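Local coordinates for protein dual function macrocyclase-peptidase POPB (Galerina marginata, PDB 5N4B) that cleaves peptide bonds after prolyl residues and closes peptides into macrocycles, serving as a dual-function serine peptidase and macrocyclase in the biosynthesis of amanitin toxins, at residues K280-K284 / A619-E623; A312-N316 / I327-L331; A333-I339 / D352-K358; F373-Y377 / A405-A409; Y377-V381 / S503-F507. The protein carries 1 engineered substitution. The contacts are given in a common frame with arbitrary orientation. Where two conformers were deposited one is given. Numbering follows the deposited sequence.

Contact 1. Residues K280-K284 / A619-E623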
# COMPACT_ATOMS: atom_id res chain seq x y z
N LYS A 280 -6.03 17.87 -0.49
CA LYS A 280 -5.59 18.60 -1.70
C LYS A 280 -4.37 17.98 -2.39
O LYS A 280 -4.07 18.38 -3.53
CB LYS A 280 -5.31 20.07 -1.38
CG LYS A 280 -4.16 20.32 -0.44
CD LYS A 280 -3.85 21.80 -0.38
CE LYS A 280 -2.63 22.04 0.52
NZ LYS A 280 -2.33 23.51 0.58
N ASP A 281 -3.69 17.06 -1.75
CA ASP A 281 -2.43 16.46 -2.20
C ASP A 281 -2.16 15.24 -1.32
O ASP A 281 -3.08 14.77 -0.63
CB ASP A 281 -1.29 17.50 -2.11
CG ASP A 281 -1.05 18.02 -0.70
OD1 ASP A 281 -1.32 17.35 0.29
OD2 ASP A 281 -0.53 19.17 -0.53
N THR A 282 -0.96 14.69 -1.35
CA THR A 282 -0.62 13.52 -0.59
C THR A 282 0.04 13.78 0.69
O THR A 282 0.60 12.88 1.29
CB THR A 282 0.26 12.57 -1.40
OG1 THR A 282 1.43 13.24 -1.82
CG2 THR A 282 -0.46 12.08 -2.50
N SER A 283 0.05 15.02 1.09
CA SER A 283 0.53 15.38 2.31
C SER A 283 -0.66 14.88 3.20
O SER A 283 -1.84 14.78 2.80
CB SER A 283 0.79 16.89 2.45
OG SER A 283 -0.35 17.55 2.79
N LYS A 284 -0.29 14.61 4.36
CA LYS A 284 -1.20 14.15 5.35
C LYS A 284 -1.95 15.29 6.05
O LYS A 284 -2.19 15.28 7.24
CB LYS A 284 -0.41 13.36 6.36
CG LYS A 284 0.29 12.20 5.74
CD LYS A 284 -0.73 11.21 5.28
CE LYS A 284 -0.90 10.13 6.32
NZ LYS A 284 -2.21 9.46 6.40
N ALA A 619 -0.71 15.16 -7.59
CA ALA A 619 -0.80 15.01 -6.14
C ALA A 619 0.55 14.80 -5.50
O ALA A 619 0.68 15.01 -4.28
CB ALA A 619 -1.71 13.85 -5.81
N TRP A 620 1.57 14.41 -6.26
CA TRP A 620 2.89 14.17 -5.70
C TRP A 620 3.78 15.42 -5.68
O TRP A 620 4.94 15.32 -5.28
CB TRP A 620 3.62 13.07 -6.48
CG TRP A 620 2.83 11.85 -6.73
CD1 TRP A 620 1.79 11.35 -6.02
CD2 TRP A 620 3.04 10.99 -7.84
NE1 TRP A 620 1.33 10.20 -6.63
CE2 TRP A 620 2.08 9.96 -7.75
CE3 TRP A 620 3.93 10.98 -8.91
CZ2 TRP A 620 2.00 8.94 -8.71
CZ3 TRP A 620 3.85 9.99 -9.85
CH2 TRP A 620 2.90 9.00 -9.76
N ILE A 621 3.28 16.56 -6.11
CA ILE A 621 4.02 17.80 -5.93
C ILE A 621 4.35 18.04 -4.46
O ILE A 621 5.41 18.58 -4.14
CB ILE A 621 3.25 18.96 -6.57
CG1 ILE A 621 3.35 18.82 -8.10
CG2 ILE A 621 3.80 20.28 -6.12
CD1 ILE A 621 2.40 19.78 -8.84
N SER A 622 3.48 17.61 -3.54
CA SER A 622 3.80 17.76 -2.12
C SER A 622 4.97 16.88 -1.70
O SER A 622 5.56 17.12 -0.64
CB SER A 622 2.57 17.44 -1.28
OG SER A 622 2.10 16.16 -1.56
N GLU A 623 5.31 15.86 -2.49
CA GLU A 623 6.42 14.96 -2.23
C GLU A 623 7.71 15.33 -2.94
O GLU A 623 8.78 15.20 -2.36
CB GLU A 623 6.06 13.53 -2.62
CG GLU A 623 7.04 12.49 -2.10
CD GLU A 623 7.00 12.27 -0.56
OE1 GLU A 623 6.07 12.78 0.08
OE2 GLU A 623 7.94 11.60 -0.03
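The interface between the beta-propeller and the peptidase domain is bridged here, close to the catalytic centre: the loop 280-284, between strands 273-279 and 287-292 of one propeller blade, meets the short helical turn 619-623. Thr-282 makes most of the contact. Its backbone N gives a weak hydrogen bond to Ala-619 O at 3.4 Å, and its OG1 lies 3.1 Å from Ala-619 O and 3.0 Å from Ser-622 OG, so a single hydroxyl proton has two acceptors within reach. A small beta-branched alcohol suits this place, since its methyl also finds apolar company: CG2 sits 4.0 Å from Ala-619 CB and 4.2 Å from Trp-620 CD1, at the indole edge. The loop takes its shape from an Asx turn, in which Asp-281 OD1 accepts from Ser-283 N at 2.8 Å; Ser-283 OG adds a 2.7 Å bond to the same OD1. Asp-281 OD2 approaches Ser-622 CB to 3.6 Å. Trp-620, with its CA-to-CB bond directed away from the loop, packs edge-to-face with Phe-500, and its side chain is about 7 Å from that of the engineered Ala-578 and about 8 Å from that of Asp-662, both charge-relay positions.

Contact 2. Residues A312-N316 / I327-L331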
# COMPACT_ATOMS: atom_id res chain seq x y z
N ALA A 312 -3.43 22.18 7.46
CA ALA A 312 -2.31 22.34 8.40
C ALA A 312 -1.90 21.02 9.07
O ALA A 312 -0.74 20.86 9.46
CB ALA A 312 -2.64 23.35 9.47
N ALA A 313 -2.83 20.08 9.20
CA ALA A 313 -2.54 18.88 9.97
C ALA A 313 -3.48 17.76 9.53
O ALA A 313 -4.47 17.99 8.83
CB ALA A 313 -2.71 19.17 11.47
N ASP A 314 -3.16 16.55 9.97
CA ASP A 314 -3.93 15.33 9.73
C ASP A 314 -4.95 15.19 10.86
O ASP A 314 -4.58 15.31 12.03
CB ASP A 314 -2.91 14.19 9.78
CG ASP A 314 -3.46 12.79 9.51
OD1 ASP A 314 -4.66 12.56 9.61
OD2 ASP A 314 -2.62 11.88 9.23
N TYR A 315 -6.23 15.04 10.52
CA TYR A 315 -7.28 14.80 11.50
C TYR A 315 -8.10 13.61 11.05
O TYR A 315 -8.61 13.59 9.93
CB TYR A 315 -8.20 16.00 11.59
CG TYR A 315 -7.63 17.30 12.09
CD1 TYR A 315 -7.00 18.18 11.20
CD2 TYR A 315 -7.72 17.67 13.44
CE1 TYR A 315 -6.50 19.37 11.61
CE2 TYR A 315 -7.22 18.85 13.84
CZ TYR A 315 -6.62 19.70 12.95
OH TYR A 315 -6.19 20.93 13.42
N ASN A 316 -8.24 12.62 11.91
CA ASN A 316 -9.05 11.44 11.64
C ASN A 316 -9.92 11.13 12.85
O ASN A 316 -9.39 10.95 13.95
CB ASN A 316 -8.15 10.25 11.26
CG ASN A 316 -8.95 9.06 10.72
OD1 ASN A 316 -9.14 8.10 11.41
ND2 ASN A 316 -9.50 9.20 9.51
N ILE A 327 -10.32 12.62 18.31
CA ILE A 327 -9.69 12.73 17.01
C ILE A 327 -8.22 12.39 17.15
O ILE A 327 -7.52 12.95 18.01
CB ILE A 327 -9.84 14.15 16.44
CG1 ILE A 327 -11.32 14.58 16.47
CG2 ILE A 327 -9.30 14.22 15.03
CD1 ILE A 327 -11.62 15.98 15.88
N LYS A 328 -7.72 11.56 16.23
CA LYS A 328 -6.28 11.33 16.12
C LYS A 328 -5.72 12.41 15.21
O LYS A 328 -6.25 12.64 14.13
CB LYS A 328 -5.99 9.97 15.52
CG LYS A 328 -4.48 9.67 15.41
CD LYS A 328 -4.13 8.22 15.02
CE LYS A 328 -4.58 7.81 13.64
NZ LYS A 328 -3.88 8.53 12.57
N THR A 329 -4.69 13.10 15.65
CA THR A 329 -4.18 14.26 14.92
C THR A 329 -2.69 14.40 15.10
O THR A 329 -2.13 13.97 16.11
CB THR A 329 -4.91 15.57 15.33
OG1 THR A 329 -4.49 16.67 14.51
CG2 THR A 329 -4.56 15.96 16.72
N ASN A 330 -2.05 15.05 14.13
CA ASN A 330 -0.67 15.52 14.29
C ASN A 330 -0.56 17.05 14.44
O ASN A 330 0.53 17.59 14.31
CB ASN A 330 0.25 14.97 13.20
CG ASN A 330 -0.08 15.49 11.85
OD1 ASN A 330 -0.93 16.36 11.71
ND2 ASN A 330 0.63 15.01 10.83
N LEU A 331 -1.68 17.72 14.75
CA LEU A 331 -1.66 19.17 15.01
C LEU A 331 -0.67 19.49 16.12
O LEU A 331 -0.86 19.05 17.27
CB LEU A 331 -3.07 19.63 15.40
CG LEU A 331 -3.18 21.06 15.90
CD1 LEU A 331 -2.80 21.96 14.81
CD2 LEU A 331 -4.59 21.35 16.34
O HOH W 1 -4.81 11.28 12.13
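Tyr-315, Asn-316 and Asp-314 bury the most surface where strands 315-321 and 324-329 pair as the first hairpin of a propeller blade. Tyr-315 faces Thr-329 in an antiparallel non-hydrogen-bonded pair with CA atoms 4.6 Å apart. Thr-329 OG1 sits over one face of its ring, 3.5 Å from Tyr-315 CD2, while Ile-327 CG2 packs 4.0 Å from Tyr-315 CB and Leu-331 CD2 reaches 3.4 Å from Tyr-315 OH. A large aromatic can thus cover several neighbours at once. Asn-316 forms the hydrogen-bonded pair with Lys-328: Asn-316 N to Lys-328 O is 3.0 Å and Lys-328 N to Asn-316 O is 2.9 Å. At Asp-314 side-chain bonds join the backbone ones. Asn-330 OD1 accepts from Asp-314 N at 2.8 Å, whereas Asp-314 O receives both Thr-329 OG1 at 2.8 Å and Asn-330 N at 3.3 Å. Thr-329 OG1 also accepts from Leu-331 N at 3.0 Å, an ST turn. The Asp-314 carboxylate is bonded through OD2 to Tyr-336 OH; a water joins Lys-328 NZ to Lys-328 O and, weakly, to Asp-314 OD1. Short polar side chains therefore stand in for backbone acceptors as the strands end, so the N-H groups of Asp-314 and Leu-331 find acceptors in Asn-330 OD1 and Thr-329 OG1.

Contact 3. Residues A333-I339 / D352-K358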
# COMPACT_ATOMS: atom_id res chain seq x y z
N ALA A 333 2.07 18.26 16.73
CA ALA A 333 2.38 16.95 17.32
C ALA A 333 2.80 15.98 16.24
O ALA A 333 2.04 15.12 15.81
CB ALA A 333 1.19 16.41 18.10
N PRO A 334 4.04 16.10 15.78
CA PRO A 334 4.48 15.30 14.64
C PRO A 334 4.45 13.81 14.87
O PRO A 334 4.39 13.06 13.88
CB PRO A 334 5.88 15.82 14.36
CG PRO A 334 6.32 16.47 15.57
CD PRO A 334 5.07 17.05 16.22
N GLN A 335 4.43 13.32 16.12
CA GLN A 335 4.31 11.90 16.40
C GLN A 335 2.87 11.47 16.66
O GLN A 335 2.63 10.30 17.00
CB GLN A 335 5.18 11.53 17.60
CG GLN A 335 6.65 11.73 17.38
CD GLN A 335 7.32 10.60 16.73
OE1 GLN A 335 6.76 9.84 15.97
NE2 GLN A 335 8.61 10.46 17.05
N TYR A 336 1.92 12.38 16.47
CA TYR A 336 0.48 12.18 16.64
C TYR A 336 0.06 12.09 18.10
O TYR A 336 0.87 11.83 19.00
CB TYR A 336 -0.02 11.00 15.79
CG TYR A 336 -0.05 11.21 14.31
CD1 TYR A 336 1.10 11.14 13.54
CD2 TYR A 336 -1.25 11.49 13.65
CE1 TYR A 336 1.06 11.30 12.15
CE2 TYR A 336 -1.28 11.66 12.27
CZ TYR A 336 -0.12 11.57 11.55
OH TYR A 336 -0.08 11.73 10.15
N LYS A 337 -1.23 12.28 18.32
CA LYS A 337 -1.85 12.33 19.65
C LYS A 337 -3.36 12.23 19.47
O LYS A 337 -3.85 12.23 18.35
CB LYS A 337 -1.49 13.61 20.40
CG LYS A 337 -2.01 14.88 19.76
CD LYS A 337 -1.69 16.11 20.56
CE LYS A 337 -2.10 17.38 19.85
NZ LYS A 337 -1.84 18.56 20.76
N VAL A 338 -4.08 12.11 20.56
CA VAL A 338 -5.54 12.15 20.54
C VAL A 338 -5.99 13.42 21.20
O VAL A 338 -5.61 13.68 22.36
CB VAL A 338 -6.21 10.95 21.24
CG1 VAL A 338 -7.73 11.07 21.17
CG2 VAL A 338 -5.74 9.63 20.66
N ILE A 339 -6.83 14.19 20.51
CA ILE A 339 -7.46 15.36 21.05
C ILE A 339 -8.96 15.11 21.18
O ILE A 339 -9.54 14.20 20.57
CB ILE A 339 -7.20 16.64 20.22
CG1 ILE A 339 -7.78 16.45 18.81
CG2 ILE A 339 -5.73 16.98 20.17
CD1 ILE A 339 -7.81 17.77 18.01
N ASP A 352 -5.98 17.93 24.78
CA ASP A 352 -5.28 16.65 24.61
C ASP A 352 -5.93 15.62 25.50
O ASP A 352 -6.07 15.83 26.71
CB ASP A 352 -3.80 16.74 24.98
CG ASP A 352 -2.98 17.58 24.01
OD1 ASP A 352 -3.47 18.00 22.93
OD2 ASP A 352 -1.80 17.80 24.34
N PHE A 353 -6.30 14.48 24.94
CA PHE A 353 -6.82 13.34 25.69
C PHE A 353 -5.73 12.32 25.98
O PHE A 353 -5.56 11.88 27.13
CB PHE A 353 -7.99 12.70 24.95
CG PHE A 353 -8.52 11.43 25.57
CD1 PHE A 353 -9.15 11.47 26.81
CD2 PHE A 353 -8.46 10.22 24.93
CE1 PHE A 353 -9.68 10.32 27.40
CE2 PHE A 353 -8.96 9.07 25.50
CZ PHE A 353 -9.57 9.10 26.72
N ILE A 354 -4.99 11.93 24.93
CA ILE A 354 -3.79 11.10 25.06
C ILE A 354 -2.68 11.97 24.49
O ILE A 354 -2.69 12.23 23.29
CB ILE A 354 -3.91 9.75 24.36
CG1 ILE A 354 -4.97 8.91 25.05
CG2 ILE A 354 -2.53 9.05 24.38
CD1 ILE A 354 -5.33 7.66 24.27
N PRO A 355 -1.73 12.44 25.28
CA PRO A 355 -0.73 13.38 24.78
C PRO A 355 0.22 12.72 23.80
O PRO A 355 0.41 11.52 23.82
CB PRO A 355 0.01 13.83 26.05
CG PRO A 355 -0.27 12.81 27.05
CD PRO A 355 -1.63 12.22 26.73
N GLU A 356 0.85 13.55 22.99
CA GLU A 356 1.92 13.10 22.09
C GLU A 356 3.05 12.48 22.87
O GLU A 356 3.48 13.02 23.91
CB GLU A 356 2.44 14.30 21.30
CG GLU A 356 3.42 13.92 20.22
CD GLU A 356 4.20 15.08 19.65
OE1 GLU A 356 4.28 16.13 20.32
OE2 GLU A 356 4.78 14.93 18.56
N GLU A 357 3.60 11.40 22.33
CA GLU A 357 4.84 10.82 22.84
C GLU A 357 5.95 11.33 21.94
O GLU A 357 5.87 11.18 20.72
CB GLU A 357 4.76 9.31 22.76
CG GLU A 357 3.84 8.72 23.76
CD GLU A 357 4.33 8.89 25.20
OE1 GLU A 357 5.55 8.81 25.42
OE2 GLU A 357 3.49 9.13 26.09
N LYS A 358 6.97 11.95 22.53
CA LYS A 358 8.05 12.55 21.77
C LYS A 358 8.68 11.54 20.83
O LYS A 358 9.10 11.92 19.74
CB LYS A 358 9.08 13.13 22.74
CG LYS A 358 10.26 13.88 22.11
CD LYS A 358 11.27 14.29 23.20
CE LYS A 358 12.53 14.95 22.66
NZ LYS A 358 12.21 16.17 21.90
O HOH W 2 2.60 9.97 20.04
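Antiparallel pairing between strand 337-339 and the chain around 352-354 is interrupted by a classic beta bulge. Val-338 pairs with Ile-354, Ile-339 with Asp-352, and the extra residue Phe-353 is accommodated because Val-338 O accepts from both Phe-353 N at 2.8 Å and Ile-354 N at 3.2 Å; Val-338 N returns a 3.1 Å bond to Ile-354 O. Ahead of the strand, a type I turn from Ala-333 to Tyr-336 is closed by Tyr-336 N to Ala-333 O at 2.8 Å. Glu-356 buries the most surface, its long side chain stretching back to this turn, where OE2 accepts from Gln-335 N at 2.9 Å. Gln-335 NE2 in turn donates to Lys-358 O at 3.1 Å, and Glu-357 N donates to a water 2.9 Å away, which also lies 2.7 Å from Tyr-336 O. Lys-337 is long enough to span the bulge and form a salt bridge from NZ to Asp-352 OD1 at 2.8 Å. Beta-branched residues fill the apolar face: Val-338 CB lies 4.1 Å from Ile-354 CB, and Val-338 CG1 is 3.9 Å from Phe-353 CD2 at the ring edge. Phe-353 also meets Phe-373 edge-to-face. The bulge turns the chain at the outermost strand of one four-stranded blade and sends it toward strand 361-368, the first of the next, the blade-to-blade passage of a beta-propeller.

Contact 4. Residues F373-Y377 / A405-A409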
# COMPACT_ATOMS: atom_id res chain seq x y z
N PHE A 373 -10.31 2.58 24.84
CA PHE A 373 -9.55 2.87 23.63
C PHE A 373 -8.40 1.90 23.53
O PHE A 373 -7.73 1.61 24.51
CB PHE A 373 -9.04 4.31 23.61
CG PHE A 373 -10.13 5.32 23.63
CD1 PHE A 373 -10.68 5.76 22.45
CD2 PHE A 373 -10.63 5.79 24.82
CE1 PHE A 373 -11.70 6.68 22.43
CE2 PHE A 373 -11.66 6.73 24.80
CZ PHE A 373 -12.19 7.17 23.64
N VAL A 374 -8.16 1.38 22.33
CA VAL A 374 -7.02 0.52 22.02
C VAL A 374 -6.11 1.34 21.12
O VAL A 374 -6.58 1.93 20.15
CB VAL A 374 -7.45 -0.80 21.36
CG1 VAL A 374 -6.28 -1.75 21.20
CG2 VAL A 374 -8.59 -1.47 22.15
N ALA A 375 -4.82 1.42 21.48
CA ALA A 375 -3.86 2.27 20.78
C ALA A 375 -2.68 1.43 20.35
O ALA A 375 -2.20 0.58 21.09
CB ALA A 375 -3.33 3.35 21.72
N ILE A 376 -2.20 1.69 19.13
CA ILE A 376 -0.95 1.11 18.64
C ILE A 376 0.04 2.24 18.51
O ILE A 376 -0.24 3.24 17.82
CB ILE A 376 -1.13 0.36 17.32
CG1 ILE A 376 -1.99 -0.87 17.58
CG2 ILE A 376 0.25 -0.04 16.74
CD1 ILE A 376 -2.40 -1.53 16.32
N TYR A 377 1.17 2.09 19.20
CA TYR A 377 2.32 2.97 19.09
C TYR A 377 3.40 2.27 18.30
O TYR A 377 3.66 1.06 18.49
CB TYR A 377 2.87 3.32 20.46
CG TYR A 377 2.10 4.39 21.15
CD1 TYR A 377 2.39 5.70 20.89
CD2 TYR A 377 1.10 4.09 22.06
CE1 TYR A 377 1.68 6.74 21.51
CE2 TYR A 377 0.43 5.11 22.70
CZ TYR A 377 0.71 6.42 22.39
OH TYR A 377 -0.06 7.36 23.04
N ALA A 405 4.49 -5.75 13.28
CA ALA A 405 3.45 -4.79 12.93
C ALA A 405 2.10 -5.30 13.40
O ALA A 405 1.81 -6.51 13.30
CB ALA A 405 3.40 -4.55 11.41
N ALA A 406 1.27 -4.40 13.91
CA ALA A 406 -0.02 -4.76 14.48
C ALA A 406 -1.13 -3.85 13.96
O ALA A 406 -0.90 -2.68 13.65
CB ALA A 406 0.03 -4.64 15.97
N SER A 407 -2.33 -4.39 13.86
CA SER A 407 -3.53 -3.61 13.56
C SER A 407 -4.69 -4.07 14.44
O SER A 407 -4.69 -5.21 14.92
CB SER A 407 -4.00 -3.82 12.14
OG SER A 407 -2.98 -3.59 11.22
N ILE A 408 -5.64 -3.15 14.68
CA ILE A 408 -6.82 -3.42 15.50
C ILE A 408 -7.98 -3.61 14.57
O ILE A 408 -8.14 -2.84 13.63
CB ILE A 408 -7.11 -2.27 16.46
CG1 ILE A 408 -5.89 -1.84 17.25
CG2 ILE A 408 -8.27 -2.65 17.42
CD1 ILE A 408 -6.03 -0.45 17.82
N ALA A 409 -8.85 -4.55 14.90
CA ALA A 409 -10.12 -4.77 14.21
C ALA A 409 -11.23 -4.92 15.25
O ALA A 409 -11.14 -5.79 16.14
CB ALA A 409 -10.06 -6.05 13.37
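No hydrogen bond links strands 373-377 and 405-409; they run nearly antiparallel, at 160°, yet their axes stay 7.8 Å apart, too far for backbone pairing. They belong to different four-stranded sheets, successive propeller blades packed face to face. The apolar contacts come from side chains pointing into the gap. Ile-408 inserts between Val-374 and Ile-376: its CD1 is 3.6 Å from Val-374 CG1, and its CG1 is 3.6 Å from Ile-376 CD1. Ile-376 CD1 also lies 4.0 Å from Ala-406 CB, where a small methyl admits the longer isoleucine. Contacts with the backbone complete the fit, with Ile-376 CD1 3.3 Å from Ala-406 O and 3.6 Å from Ser-407 CA, and Ile-408 CD1 3.4 Å from Val-374 O. Polar links nearby run from Ala-406 N to Asp-383 and from Ile-408 N to Gln-364. Across the strands themselves the attachment is thus hydrophobic, depending on the close fit of branched aliphatic side chains.

Contact 5. Residues Y377-V381 / S503-F507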
# COMPACT_ATOMS: atom_id res chain seq x y z
N TYR A 377 1.17 2.09 19.20
CA TYR A 377 2.32 2.97 19.09
C TYR A 377 3.40 2.27 18.30
O TYR A 377 3.66 1.06 18.49
CB TYR A 377 2.87 3.32 20.46
CG TYR A 377 2.10 4.39 21.15
CD1 TYR A 377 2.39 5.70 20.89
CD2 TYR A 377 1.10 4.09 22.06
CE1 TYR A 377 1.68 6.74 21.51
CE2 TYR A 377 0.43 5.11 22.70
CZ TYR A 377 0.71 6.42 22.39
OH TYR A 377 -0.06 7.36 23.04
N LYS A 378 4.01 2.99 17.41
CA LYS A 378 5.14 2.49 16.64
C LYS A 378 6.40 3.11 17.23
O LYS A 378 6.62 4.31 17.08
CB LYS A 378 4.97 2.83 15.16
CG LYS A 378 5.98 2.13 14.26
CD LYS A 378 5.88 2.55 12.83
CE LYS A 378 4.49 2.25 12.23
NZ LYS A 378 4.11 0.83 12.26
N ARG A 379 7.18 2.32 17.96
CA ARG A 379 8.37 2.79 18.65
C ARG A 379 9.56 2.06 18.01
O ARG A 379 9.60 0.81 18.01
CB ARG A 379 8.27 2.47 20.14
CG ARG A 379 9.46 3.05 20.91
CD ARG A 379 9.56 2.48 22.35
NE ARG A 379 8.25 2.54 22.91
CZ ARG A 379 7.67 3.64 23.37
NH1 ARG A 379 8.32 4.81 23.40
NH2 ARG A 379 6.40 3.54 23.81
N ASN A 380 10.50 2.81 17.45
CA ASN A 380 11.62 2.19 16.75
C ASN A 380 11.11 1.23 15.67
O ASN A 380 11.69 0.19 15.39
CB ASN A 380 12.61 1.50 17.69
CG ASN A 380 13.28 2.43 18.63
OD1 ASN A 380 13.32 2.18 19.85
ND2 ASN A 380 13.77 3.48 18.11
N VAL A 381 10.03 1.62 14.99
CA VAL A 381 9.45 0.93 13.85
C VAL A 381 8.87 -0.42 14.22
O VAL A 381 8.64 -1.28 13.35
CB VAL A 381 10.45 0.82 12.68
CG1 VAL A 381 9.68 0.70 11.35
CG2 VAL A 381 11.40 2.00 12.62
N SER A 503 5.55 4.01 6.32
CA SER A 503 6.53 3.33 7.15
C SER A 503 6.92 1.99 6.54
O SER A 503 6.05 1.20 6.11
CB SER A 503 5.95 3.13 8.54
OG SER A 503 5.90 4.37 9.22
N ALA A 504 8.23 1.72 6.55
CA ALA A 504 8.73 0.44 6.02
C ALA A 504 8.70 -0.57 7.15
O ALA A 504 9.70 -0.91 7.77
CB ALA A 504 10.12 0.61 5.42
N ASP A 505 7.47 -1.03 7.44
CA ASP A 505 7.16 -1.87 8.61
C ASP A 505 7.54 -3.34 8.40
O ASP A 505 7.51 -3.84 7.27
CB ASP A 505 5.65 -1.88 8.85
CG ASP A 505 5.11 -0.63 9.44
OD1 ASP A 505 5.87 0.12 10.09
OD2 ASP A 505 3.89 -0.43 9.27
N PRO A 506 7.80 -4.08 9.47
CA PRO A 506 7.93 -5.54 9.37
C PRO A 506 6.74 -6.16 8.68
O PRO A 506 5.61 -5.71 8.82
CB PRO A 506 8.01 -6.00 10.82
CG PRO A 506 8.57 -4.77 11.57
CD PRO A 506 7.96 -3.59 10.85
N PHE A 507 7.00 -7.23 7.94
CA PHE A 507 5.98 -7.97 7.21
C PHE A 507 6.49 -9.38 7.01
O PHE A 507 7.70 -9.63 7.04
CB PHE A 507 5.63 -7.29 5.89
CG PHE A 507 6.74 -7.29 4.89
CD1 PHE A 507 7.69 -6.34 4.91
CD2 PHE A 507 6.77 -8.23 3.88
CE1 PHE A 507 8.72 -6.34 3.96
CE2 PHE A 507 7.78 -8.21 2.91
CZ PHE A 507 8.75 -7.28 2.98
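Lys-378 stretches its side chain alongside Ser-503, CE lying 3.9 Å from Ser-503 OG, and ends in a salt bridge from NZ to Asp-505 OD1 at 2.9 Å. The same ammonium group forms a salt bridge with Asp-383, so one lysine serves an acidic partner in its own blade and another across the domain boundary. Its length is what makes this possible: although the strand end and the loop never pair, the long aliphatic stem carries the charge across the gap. Asp-505, shorter, bends its carboxylate back to meet it. The contact joins the end of propeller strand 372-379, where a tight turn leads into strand 382-388, to the loop that precedes helix 510-519 in the alpha/beta-hydrolase peptidase domain. Val-381 packs by van der Waals contact on the loop's oxygens, its CG1 3.9 Å from Ala-504 O and 4.1 Å from Asp-505 OD1, while its carbonyl oxygen O lies 3.5 Å from Pro-506 CD. Val-381 and Pro-506 find an apolar partner in Phe-477 of the peptidase-domain sheet. The loop is folded tightly around Ala-504, the centre of an inverse gamma turn whose closing bond, Asp-505 N to Ser-503 O, is weak at 3.0 Å; the restricted ring of Pro-506 follows directly. On the substrate side, Asp-505 O accepts a hydrogen bond from an aromatic side chain of the bound peptide, and Ala-504 and Phe-507 pack on that peptide too.

In the fold
Contacts 2, 3 and 4 lie within the beta-propeller, whereas contacts 1 and 5 tie it to the peptidase domain at places whose centres are about 22 Å apart. Along the chain, contact 1 encloses all the others: contacts 2 and 3 follow in series, then contacts 4 and 5 start from the same strand. Contacts 2 and 3, with centres about 9 Å apart, share one blade through neighbouring strands 324-329 and 337-342, and Asp-314 and Tyr-336 link them. Contact 3 reaches the next blade where Phe-353 and Ile-354 pack on Phe-373 and Tyr-377. Contacts 4 and 5 have centres about 12 Å apart. Strand 372-379 thus takes part in both blade packing and the domain interface.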